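Local coordinates for protein AT5g51070/K3K7_27 (Arabidopsis thaliana, PDB 5GKM) that is the N-terminal domain of ClpD, a caseinolytic-protease-associated chaperone that, as a whole protein, probably binds and hydrolyses ATP, at residues 113-116 and 121-124; 51-56 and 126-131; 24-29 and 88-93; 36-41 and 97-102. All coordinates share one frame; numbering follows the deposited sequence. Where two conformers were deposited one is given.

Interaction 1: 113-116 and 121-124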
loop_
_atom_site.group_PDB
_atom_site.type_symbol
_atom_site.label_atom_id
_atom_site.label_comp_id
_atom_site.label_asym_id
_atom_site.label_seq_id
_atom_site.Cartn_x
_atom_site.Cartn_y
_atom_site.Cartn_z
ATOM N N MET A 113 6.495 -16.833 -7.644
ATOM C CA MET A 113 6.325 -17.735 -6.538
ATOM C C MET A 113 5.312 -18.882 -6.880
ATOM O O MET A 113 4.984 -19.658 -6.056
ATOM C CB MET A 113 5.866 -16.964 -5.299
ATOM C CG MET A 113 6.933 -16.121 -4.618
ATOM S SD MET A 113 6.211 -14.882 -3.478
ATOM C CE MET A 113 7.315 -13.544 -3.753
ATOM N N ASP A 114 4.787 -18.880 -8.079
ATOM C CA ASP A 114 3.821 -19.859 -8.515
ATOM C C ASP A 114 2.590 -19.794 -7.683
ATOM O O ASP A 114 1.933 -20.768 -7.430
ATOM C CB ASP A 114 4.380 -21.278 -8.503
ATOM C CG ASP A 114 3.585 -22.223 -9.423
ATOM O OD1 ASP A 114 3.239 -21.869 -10.545
ATOM O OD2 ASP A 114 3.332 -23.334 -9.011
ATOM N N CYS A 115 2.303 -18.586 -7.245
ATOM C CA CYS A 115 0.982 -18.476 -6.499
ATOM C C CYS A 115 -0.359 -18.148 -7.457
ATOM O O CYS A 115 -0.188 -17.697 -8.524
ATOM C CB CYS A 115 1.220 -17.269 -5.608
ATOM S SG CYS A 115 -0.068 -17.181 -4.444
ATOM N N GLN A 116 -1.473 -18.665 -7.027
ATOM C CA GLN A 116 -2.659 -18.534 -7.780
ATOM C C GLN A 116 -3.340 -17.185 -7.567
ATOM O O GLN A 116 -4.269 -16.883 -8.209
ATOM C CB GLN A 116 -3.627 -19.663 -7.437
ATOM C CG GLN A 116 -3.113 -21.039 -7.832
ATOM C CD GLN A 116 -2.840 -21.160 -9.308
ATOM O OE1 GLN A 116 -3.543 -20.598 -10.126
ATOM N NE2 GLN A 116 -1.832 -21.924 -9.656
ATOM N N GLU A 121 0.143 -9.323 0.914
ATOM C CA GLU A 121 1.540 -9.544 1.169
ATOM C C GLU A 121 2.386 -9.357 -0.096
ATOM O O GLU A 121 3.436 -8.875 -0.035
ATOM C CB GLU A 121 1.748 -10.890 1.810
ATOM C CG GLU A 121 1.213 -10.904 3.208
ATOM C CD GLU A 121 -0.294 -11.094 3.323
ATOM O OE1 GLU A 121 -0.978 -11.494 2.437
ATOM O OE2 GLU A 121 -0.728 -10.858 4.395
ATOM N N HIS A 122 1.861 -9.785 -1.232
ATOM C CA HIS A 122 2.511 -9.539 -2.487
ATOM C C HIS A 122 2.575 -8.067 -2.802
ATOM O O HIS A 122 3.511 -7.606 -3.347
ATOM C CB HIS A 122 1.791 -10.199 -3.642
ATOM C CG HIS A 122 1.763 -11.707 -3.579
ATOM N ND1 HIS A 122 0.652 -12.417 -3.420
ATOM C CD2 HIS A 122 2.778 -12.610 -3.665
ATOM C CE1 HIS A 122 0.952 -13.698 -3.419
ATOM N NE2 HIS A 122 2.249 -13.813 -3.556
ATOM N N ILE A 123 1.493 -7.363 -2.508
ATOM C CA ILE A 123 1.464 -5.921 -2.676
ATOM C C ILE A 123 2.483 -5.234 -1.781
ATOM O O ILE A 123 3.110 -4.339 -2.174
ATOM C CB ILE A 123 0.056 -5.288 -2.458
ATOM C CG1 ILE A 123 -0.943 -5.934 -3.423
ATOM C CG2 ILE A 123 0.137 -3.768 -2.577
ATOM C CD1 ILE A 123 -2.398 -5.595 -3.175
ATOM N N ALA A 124 2.591 -5.708 -0.558
ATOM C CA ALA A 124 3.598 -5.142 0.324
ATOM C C ALA A 124 5.028 -5.350 -0.188
ATOM O O ALA A 124 5.806 -4.489 -0.116
ATOM C CB ALA A 124 3.463 -5.702 1.737
#
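H122 lays its imidazole ring against two sulfur atoms, those of M113 and C115, in a pair of sulfur-aromatic contacts; both sulfurs lie at the edge of the ring, near its plane, rather than over a face. M113 SD, the Met-aromatic partner, stands 4.1 Å from H122 NE2 and lies 84° off the ring normal. The two side chains slide past one another in opposite directions, so the thioether passes the imidazole instead of ending on it. C115, described here in one of its two deposited conformers, brings SG to 3.8 Å from H122 CE1, at 75° off the normal. Its SG is anti to the backbone N (chi1 -169°), which turns the thiol toward the ring. Helix 97-112 ends in a Schellman motif, with D114 at positive phi between the two sulfur-bearing residues.

H122 ND1 is hydrogen-bonded to the backbone N of A119, at the start of helix 120-130. NE2, by contrast, is buried with no polar partner in the model. Around the ring lie A106 and S110 of helix 97-112 and L157 of helix 146-158, while M113 rests on L154 of that last helix.

Interaction 2: 51-56 and 126-131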
loop_
_atom_site.group_PDB
_atom_site.type_symbol
_atom_site.label_atom_id
_atom_site.label_comp_id
_atom_site.label_asym_id
_atom_site.label_seq_id
_atom_site.Cartn_x
_atom_site.Cartn_y
_atom_site.Cartn_z
ATOM N N GLY A 51 -0.241 -5.985 14.877
ATOM C CA GLY A 51 -0.077 -4.830 14.021
ATOM C C GLY A 51 0.341 -5.229 12.624
ATOM O O GLY A 51 0.412 -6.365 12.340
ATOM N N PHE A 52 0.578 -4.236 11.773
ATOM C CA PHE A 52 0.818 -4.476 10.361
ATOM C C PHE A 52 2.096 -5.320 10.212
ATOM O O PHE A 52 3.105 -4.951 10.659
ATOM C CB PHE A 52 1.022 -3.098 9.690
ATOM C CG PHE A 52 1.466 -3.134 8.239
ATOM C CD1 PHE A 52 0.707 -3.720 7.291
ATOM C CD2 PHE A 52 2.637 -2.524 7.866
ATOM C CE1 PHE A 52 1.084 -3.716 5.975
ATOM C CE2 PHE A 52 3.025 -2.512 6.554
ATOM C CZ PHE A 52 2.253 -3.131 5.618
ATOM N N LEU A 53 1.912 -6.465 9.610
ATOM C CA LEU A 53 2.976 -7.431 9.366
ATOM C C LEU A 53 3.699 -7.782 10.685
ATOM O O LEU A 53 4.851 -8.108 10.700
ATOM C CB LEU A 53 3.920 -6.939 8.273
ATOM C CG LEU A 53 3.330 -6.962 6.877
ATOM C CD1 LEU A 53 4.234 -6.240 5.921
ATOM C CD2 LEU A 53 3.086 -8.370 6.402
ATOM N N GLY A 54 2.962 -7.680 11.771
ATOM C CA GLY A 54 3.437 -8.052 13.082
ATOM C C GLY A 54 4.340 -7.037 13.696
ATOM O O GLY A 54 4.983 -7.315 14.682
ATOM N N SER A 55 4.402 -5.870 13.102
ATOM C CA SER A 55 5.318 -4.831 13.486
ATOM C C SER A 55 4.926 -3.875 14.603
ATOM O O SER A 55 5.701 -3.017 14.956
ATOM C CB SER A 55 5.584 -3.955 12.282
ATOM O OG SER A 55 4.487 -3.131 12.041
ATOM N N GLY A 56 3.703 -3.938 15.066
ATOM C CA GLY A 56 3.255 -2.952 16.009
ATOM C C GLY A 56 2.829 -1.607 15.431
ATOM O O GLY A 56 2.443 -0.737 16.137
ATOM N N GLY A 126 5.885 -5.611 -3.181
ATOM C CA GLY A 126 6.024 -4.659 -4.257
ATOM C C GLY A 126 6.260 -3.261 -3.753
ATOM O O GLY A 126 7.079 -2.578 -4.231
ATOM N N LEU A 127 5.499 -2.888 -2.743
ATOM C CA LEU A 127 5.547 -1.565 -2.254
ATOM C C LEU A 127 6.918 -1.250 -1.725
ATOM O O LEU A 127 7.409 -0.166 -1.867
ATOM C CB LEU A 127 4.487 -1.392 -1.178
ATOM C CG LEU A 127 4.328 -0.076 -0.440
ATOM C CD1 LEU A 127 4.026 1.005 -1.453
ATOM C CD2 LEU A 127 3.217 -0.139 0.592
ATOM N N PHE A 128 7.517 -2.243 -1.111
ATOM C CA PHE A 128 8.761 -2.046 -0.415
ATOM C C PHE A 128 9.967 -2.328 -1.297
ATOM O O PHE A 128 11.041 -2.368 -0.794
ATOM C CB PHE A 128 8.833 -2.926 0.846
ATOM C CG PHE A 128 7.738 -2.648 1.843
ATOM C CD1 PHE A 128 7.211 -1.393 1.930
ATOM C CD2 PHE A 128 7.241 -3.628 2.690
ATOM C CE1 PHE A 128 6.210 -1.111 2.799
ATOM C CE2 PHE A 128 6.216 -3.350 3.580
ATOM C CZ PHE A 128 5.702 -2.097 3.603
ATOM N N THR A 129 9.734 -2.636 -2.563
ATOM C CA THR A 129 10.816 -2.836 -3.510
ATOM C C THR A 129 10.802 -1.980 -4.752
ATOM O O THR A 129 11.823 -1.789 -5.320
ATOM C CB THR A 129 10.964 -4.286 -3.930
ATOM O OG1 THR A 129 9.762 -4.752 -4.497
ATOM C CG2 THR A 129 11.322 -5.175 -2.762
ATOM N N VAL A 130 9.656 -1.529 -5.201
ATOM C CA VAL A 130 9.586 -0.783 -6.453
ATOM C C VAL A 130 8.946 0.601 -6.434
ATOM O O VAL A 130 8.660 1.134 -7.479
ATOM C CB VAL A 130 8.929 -1.603 -7.585
ATOM C CG1 VAL A 130 9.628 -2.921 -7.740
ATOM C CG2 VAL A 130 7.448 -1.764 -7.363
ATOM N N ASP A 131 8.713 1.154 -5.253
ATOM C CA ASP A 131 8.058 2.452 -5.185
ATOM C C ASP A 131 9.005 3.665 -5.304
ATOM O O ASP A 131 10.139 3.486 -5.578
ATOM C CB ASP A 131 7.050 2.583 -4.021
ATOM C CG ASP A 131 7.604 3.335 -2.818
ATOM O OD1 ASP A 131 8.795 3.224 -2.645
ATOM O OD2 ASP A 131 6.864 3.956 -2.066
#
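F52, whose ring meets F128 across this contact, has a carbonyl oxygen gripped twice by one residue. S55 OG donates to F52 O at 2.7 Å, in the carbonyl plane and with a C=O...donor angle of 150°, while S55 N bonds to the same oxygen at 2.9 Å. With G54 N also bonding to G51 O, the loop folds into consecutive tight turns, and the positive phi of L53 (54°) belongs to that winding.

From this compact base two side chains reach toward helix 120-130. F52 holds CG anti to its own backbone N (chi1 172°), which carries the ring toward F128, itself coming from the opposite direction. The two rings meet rim to rim: F52 CE2 and F128 CZ are 4.0 Å apart, each near the plane of the other's ring, so no face is stacked on a face. L53 CD1 does double duty, lying 3.7 Å above the plane of the F52 ring, displaced toward its rim, and 4.2 Å from F128 CE2, again at the ring's edge. Every touching residue is buried.

The neighbours are helical: F52 leans on L42 and I43 of helix 35-45, and F128 fits among L139 of helix 134-142 and M146, L149 and T150 of helix 146-158.

Interaction 3: 24-29 and 88-93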
loop_
_atom_site.group_PDB
_atom_site.type_symbol
_atom_site.label_atom_id
_atom_site.label_comp_id
_atom_site.label_asym_id
_atom_site.label_seq_id
_atom_site.Cartn_x
_atom_site.Cartn_y
_atom_site.Cartn_z
ATOM N N GLU A 24 -8.304 6.307 2.226
ATOM C CA GLU A 24 -7.286 7.008 2.963
ATOM C C GLU A 24 -6.780 8.252 2.256
ATOM O O GLU A 24 -6.538 9.239 2.861
ATOM C CB GLU A 24 -6.119 6.107 3.325
ATOM C CG GLU A 24 -6.508 4.985 4.264
ATOM C CD GLU A 24 -6.862 5.429 5.672
ATOM O OE1 GLU A 24 -6.232 6.271 6.226
ATOM O OE2 GLU A 24 -7.790 4.886 6.208
ATOM N N ALA A 25 -6.610 8.122 0.956
ATOM C CA ALA A 25 -6.174 9.232 0.152
ATOM C C ALA A 25 -7.219 10.328 0.177
ATOM O O ALA A 25 -6.895 11.458 0.333
ATOM C CB ALA A 25 -5.873 8.797 -1.284
ATOM N N LYS A 26 -8.466 9.934 0.047
ATOM C CA LYS A 26 -9.535 10.925 0.057
ATOM C C LYS A 26 -9.564 11.658 1.369
ATOM O O LYS A 26 -9.704 12.844 1.419
ATOM C CB LYS A 26 -10.883 10.247 -0.160
ATOM C CG LYS A 26 -12.031 11.203 -0.378
ATOM C CD LYS A 26 -11.891 11.977 -1.667
ATOM C CE LYS A 26 -12.926 13.097 -1.821
ATOM N NZ LYS A 26 -12.527 14.121 -2.808
ATOM N N SER A 27 -9.442 10.901 2.436
ATOM C CA SER A 27 -9.390 11.628 3.801
ATOM C C SER A 27 -8.328 12.787 4.028
ATOM O O SER A 27 -8.436 13.691 4.761
ATOM C CB SER A 27 -9.328 10.618 4.928
ATOM O OG SER A 27 -8.103 9.881 4.927
ATOM N N LEU A 28 -7.272 12.550 3.260
ATOM C CA LEU A 28 -6.136 13.440 3.276
ATOM C C LEU A 28 -6.319 14.587 2.309
ATOM O O LEU A 28 -5.458 15.400 2.181
ATOM C CB LEU A 28 -4.818 12.735 3.026
ATOM C CG LEU A 28 -4.428 11.785 4.112
ATOM C CD1 LEU A 28 -3.457 10.737 3.606
ATOM C CD2 LEU A 28 -3.888 12.476 5.316
ATOM N N GLY A 29 -7.449 14.611 1.645
ATOM C CA GLY A 29 -7.698 15.635 0.667
ATOM C C GLY A 29 -7.037 15.434 -0.683
ATOM O O GLY A 29 -6.794 16.344 -1.376
ATOM N N SER A 88 -16.580 10.335 -9.287
ATOM C CA SER A 88 -17.834 10.627 -8.708
ATOM C C SER A 88 -18.161 9.853 -7.457
ATOM O O SER A 88 -19.227 9.992 -6.936
ATOM C CB SER A 88 -18.952 10.497 -9.735
ATOM O OG SER A 88 -19.448 9.210 -9.878
ATOM N N LYS A 89 -17.258 8.993 -7.020
ATOM C CA LYS A 89 -17.328 8.297 -5.749
ATOM C C LYS A 89 -15.930 7.879 -5.356
ATOM O O LYS A 89 -15.076 7.862 -6.143
ATOM C CB LYS A 89 -18.235 7.090 -5.797
ATOM C CG LYS A 89 -17.755 5.929 -6.595
ATOM C CD LYS A 89 -18.944 5.122 -6.982
ATOM C CE LYS A 89 -18.557 3.870 -7.667
ATOM N NZ LYS A 89 -19.136 3.794 -9.016
ATOM N N SER A 90 -15.753 7.590 -4.110
ATOM C CA SER A 90 -14.440 7.400 -3.610
ATOM C C SER A 90 -13.705 6.198 -4.283
ATOM O O SER A 90 -12.536 6.283 -4.534
ATOM C CB SER A 90 -14.396 7.499 -2.070
ATOM O OG SER A 90 -14.844 8.782 -1.623
ATOM N N THR A 91 -14.389 5.131 -4.627
ATOM C CA THR A 91 -13.745 4.028 -5.309
ATOM C C THR A 91 -13.447 4.230 -6.814
ATOM O O THR A 91 -12.928 3.370 -7.460
ATOM C CB THR A 91 -14.492 2.722 -5.134
ATOM O OG1 THR A 91 -15.803 2.871 -5.627
ATOM C CG2 THR A 91 -14.520 2.387 -3.710
ATOM N N ASP A 92 -13.838 5.371 -7.344
ATOM C CA ASP A 92 -13.348 5.783 -8.645
ATOM C C ASP A 92 -12.051 6.578 -8.595
ATOM O O ASP A 92 -11.535 6.957 -9.610
ATOM C CB ASP A 92 -14.425 6.554 -9.392
ATOM C CG ASP A 92 -15.596 5.688 -9.751
ATOM O OD1 ASP A 92 -15.479 4.491 -9.698
ATOM O OD2 ASP A 92 -16.617 6.185 -10.032
ATOM N N MET A 93 -11.565 6.844 -7.405
ATOM C CA MET A 93 -10.184 7.545 -7.383
ATOM C C MET A 93 -8.945 6.656 -8.039
ATOM O O MET A 93 -8.997 5.529 -8.044
ATOM C CB MET A 93 -9.728 7.693 -5.954
ATOM C CG MET A 93 -8.537 8.651 -5.851
ATOM S SD MET A 93 -7.908 8.778 -4.173
ATOM C CE MET A 93 -9.309 9.631 -3.524
#
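This is a small, mostly apolar contact at the periphery of the domain, about 15 Å from the chain centre to its own, where A25 and K26, near the end of helix 12-27, receive M93 and S90 from the loop between helix 59-71 and helix 97-112; no hydrogen bond crosses it. M93 supplies most of the loop's share. In the conformer described, one of two deposited, its SD lies 3.5 Å from A25 CB. A bend at chi3 (-69°) then folds the methyl CE over K26, 3.8 Å from K26 CB and 3.7 Å from K26 N, so in this conformer the thioether end lies against both residues.

In this helical Clp N-terminal domain, helix 12-27 ends just beyond the contact in a Schellman motif, where G29 leaves the helix with positive phi (79°); on the loop side, residues 90-92 form a short 3-10 segment in which M93 N bonds to S90 O. K26 also touches S90, with K26 CG 3.9 Å from S90 OG, a van der Waals approach; beyond it the lysine leads away, and its NZ has a long, weak ion pair with D31. Behind M93, its carbonyl oxygen is held by NE2 of Q22, one turn back on helix 12-27, while V33 touches its side chain.

Interaction 4: 36-41 and 97-102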
loop_
_atom_site.group_PDB
_atom_site.type_symbol
_atom_site.label_atom_id
_atom_site.label_comp_id
_atom_site.label_asym_id
_atom_site.label_seq_id
_atom_site.Cartn_x
_atom_site.Cartn_y
_atom_site.Cartn_z
ATOM N N GLN A 36 2.246 6.044 -0.562
ATOM C CA GLN A 36 2.033 6.191 0.870
ATOM C C GLN A 36 0.563 5.911 1.271
ATOM O O GLN A 36 0.289 5.504 2.333
ATOM C CB GLN A 36 2.522 7.546 1.407
ATOM C CG GLN A 36 1.693 8.746 0.986
ATOM C CD GLN A 36 2.111 9.340 -0.335
ATOM O OE1 GLN A 36 2.743 8.719 -1.137
ATOM N NE2 GLN A 36 1.750 10.582 -0.522
ATOM N N HIS A 37 -0.349 6.224 0.377
ATOM C CA HIS A 37 -1.729 5.908 0.590
ATOM C C HIS A 37 -2.028 4.435 0.532
ATOM O O HIS A 37 -2.836 3.933 1.234
ATOM C CB HIS A 37 -2.639 6.714 -0.321
ATOM C CG HIS A 37 -2.274 8.160 -0.378
ATOM N ND1 HIS A 37 -1.980 8.800 -1.521
ATOM C CD2 HIS A 37 -2.140 9.086 0.635
ATOM C CE1 HIS A 37 -1.671 10.061 -1.244
ATOM N NE2 HIS A 37 -1.782 10.239 0.077
ATOM N N LEU A 38 -1.360 3.777 -0.393
ATOM C CA LEU A 38 -1.452 2.335 -0.467
ATOM C C LEU A 38 -0.930 1.699 0.843
ATOM O O LEU A 38 -1.466 0.767 1.315
ATOM C CB LEU A 38 -0.655 1.829 -1.664
ATOM C CG LEU A 38 -0.700 0.322 -1.832
ATOM C CD1 LEU A 38 -2.123 -0.223 -1.976
ATOM C CD2 LEU A 38 0.162 -0.090 -3.002
ATOM N N LEU A 39 0.110 2.288 1.374
ATOM C CA LEU A 39 0.629 1.791 2.626
ATOM C C LEU A 39 -0.430 1.911 3.703
ATOM O O LEU A 39 -0.626 1.017 4.437
ATOM C CB LEU A 39 1.900 2.548 3.030
ATOM C CG LEU A 39 2.467 2.207 4.395
ATOM C CD1 LEU A 39 2.887 0.752 4.504
ATOM C CD2 LEU A 39 3.641 3.118 4.672
ATOM N N LEU A 40 -1.125 3.031 3.711
ATOM C CA LEU A 40 -2.198 3.199 4.662
ATOM C C LEU A 40 -3.316 2.159 4.490
ATOM O O LEU A 40 -3.779 1.637 5.417
ATOM C CB LEU A 40 -2.781 4.607 4.629
ATOM C CG LEU A 40 -1.862 5.751 5.028
ATOM C CD1 LEU A 40 -2.565 7.100 4.937
ATOM C CD2 LEU A 40 -1.344 5.575 6.439
ATOM N N GLY A 41 -3.681 1.877 3.255
ATOM C CA GLY A 41 -4.684 0.885 3.016
ATOM C C GLY A 41 -4.314 -0.508 3.490
ATOM O O GLY A 41 -5.103 -1.214 3.986
ATOM N N ILE A 97 1.079 6.510 -11.169
ATOM C CA ILE A 97 1.954 5.652 -11.924
ATOM C C ILE A 97 2.749 4.829 -10.944
ATOM O O ILE A 97 2.894 3.694 -11.134
ATOM C CB ILE A 97 2.924 6.512 -12.739
ATOM C CG1 ILE A 97 2.154 7.124 -13.880
ATOM C CG2 ILE A 97 4.089 5.716 -13.291
ATOM C CD1 ILE A 97 2.839 8.346 -14.466
ATOM N N SER A 98 3.254 5.483 -9.922
ATOM C CA SER A 98 4.053 4.584 -8.876
ATOM C C SER A 98 3.188 3.372 -8.235
ATOM O O SER A 98 3.642 2.320 -8.078
ATOM C CB SER A 98 4.603 5.533 -7.802
ATOM O OG SER A 98 3.587 6.385 -7.244
ATOM N N THR A 99 1.959 3.748 -7.902
ATOM C CA THR A 99 1.077 2.797 -7.354
ATOM C C THR A 99 0.813 1.690 -8.376
ATOM O O THR A 99 0.774 0.592 -8.019
ATOM C CB THR A 99 -0.241 3.458 -6.858
ATOM O OG1 THR A 99 0.095 4.434 -5.912
ATOM C CG2 THR A 99 -1.156 2.412 -6.247
ATOM N N LYS A 100 0.602 2.050 -9.623
ATOM C CA LYS A 100 0.363 1.042 -10.617
ATOM C C LYS A 100 1.579 0.119 -10.792
ATOM O O LYS A 100 1.459 -1.024 -11.098
ATOM C CB LYS A 100 -0.034 1.666 -11.955
ATOM C CG LYS A 100 -1.403 2.337 -11.929
ATOM C CD LYS A 100 -1.696 2.995 -13.280
ATOM C CE LYS A 100 -3.001 3.743 -13.392
ATOM N NZ LYS A 100 -4.161 2.833 -13.256
ATOM N N ARG A 101 2.729 0.703 -10.658
ATOM C CA ARG A 101 3.952 -0.041 -10.761
ATOM C C ARG A 101 3.991 -1.070 -9.643
ATOM O O ARG A 101 4.347 -2.166 -9.846
ATOM C CB ARG A 101 5.136 0.888 -10.696
ATOM C CG ARG A 101 6.452 0.187 -10.742
ATOM C CD ARG A 101 7.629 1.097 -11.038
ATOM N NE ARG A 101 8.876 0.393 -10.690
ATOM C CZ ARG A 101 10.076 0.933 -10.514
ATOM N NH1 ARG A 101 10.285 2.211 -10.688
ATOM N NH2 ARG A 101 11.091 0.180 -10.156
ATOM N N VAL A 102 3.582 -0.651 -8.459
ATOM C CA VAL A 102 3.562 -1.568 -7.354
ATOM C C VAL A 102 2.616 -2.746 -7.592
ATOM O O VAL A 102 2.914 -3.857 -7.272
ATOM C CB VAL A 102 3.215 -0.814 -6.041
ATOM C CG1 VAL A 102 2.823 -1.763 -4.921
ATOM C CG2 VAL A 102 4.381 0.056 -5.637
#
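L38 and V102 give this helix-to-helix contact its tight part. They reach toward each other tip to tip, and L38 CD2 meets V102 CG1 at 3.7 Å. In the leucine, chi1 (-180°) carries CG toward the other helix, and chi2 (58° to CD1) leaves CD2 extended to meet the valine, whose CG1 is placed by its own first torsion (165°). The looser part lies one turn back along the second helix. T99 faces L38 across the closest backbone approach, 7.4 Å between their CA atoms, yet its methyl CG2 stays 4.3 Å from L38 CD2. Beyond that, the outer face of helix 97-112 carries the exposed I97, K100 and R101, which make no contact with 36-41; R101 touches V130 instead.

The inner side is closed by helix 120-130, with I123 on L38 and V130 on V102, so the leucine and valine belong to the buried interior of this all-helical Clp N-terminal domain. T99 divides its two branches between different tasks: its only polar side-chain atom, OG1, is hydrogen-bonded to V33 O and S96 OG, consistent with its methyl lying in an apolar contact. With no polar bond between the segments, the pairing is non-directional, and any stability it adds probably comes from burial and from the van der Waals fit of branched side chains.

Overall arrangement
Interaction 4 is the hub, its centre only 5 Å from that of the chain, and each of the others touches it. From interaction 1, I123 reaches L38; from interaction 2, F52 CE2 comes within 3.9 Å of L39 CD1; from interaction 3, A25 CB lies 3.8 Å from H37 CG. Interactions 1 and 2 share helix 120-130 and touch directly, A124 CB lying 4.3 Å from L53 CD1, and the first is nested in the loop closed by the second. Interactions 1 and 3 lie on opposite sides of the chain's centre, their own centres 26 Å apart. No ligand is involved: in this one helical N-terminal domain, interactions 2 and 4 lie in the buried interior, 1 and 3 toward the periphery.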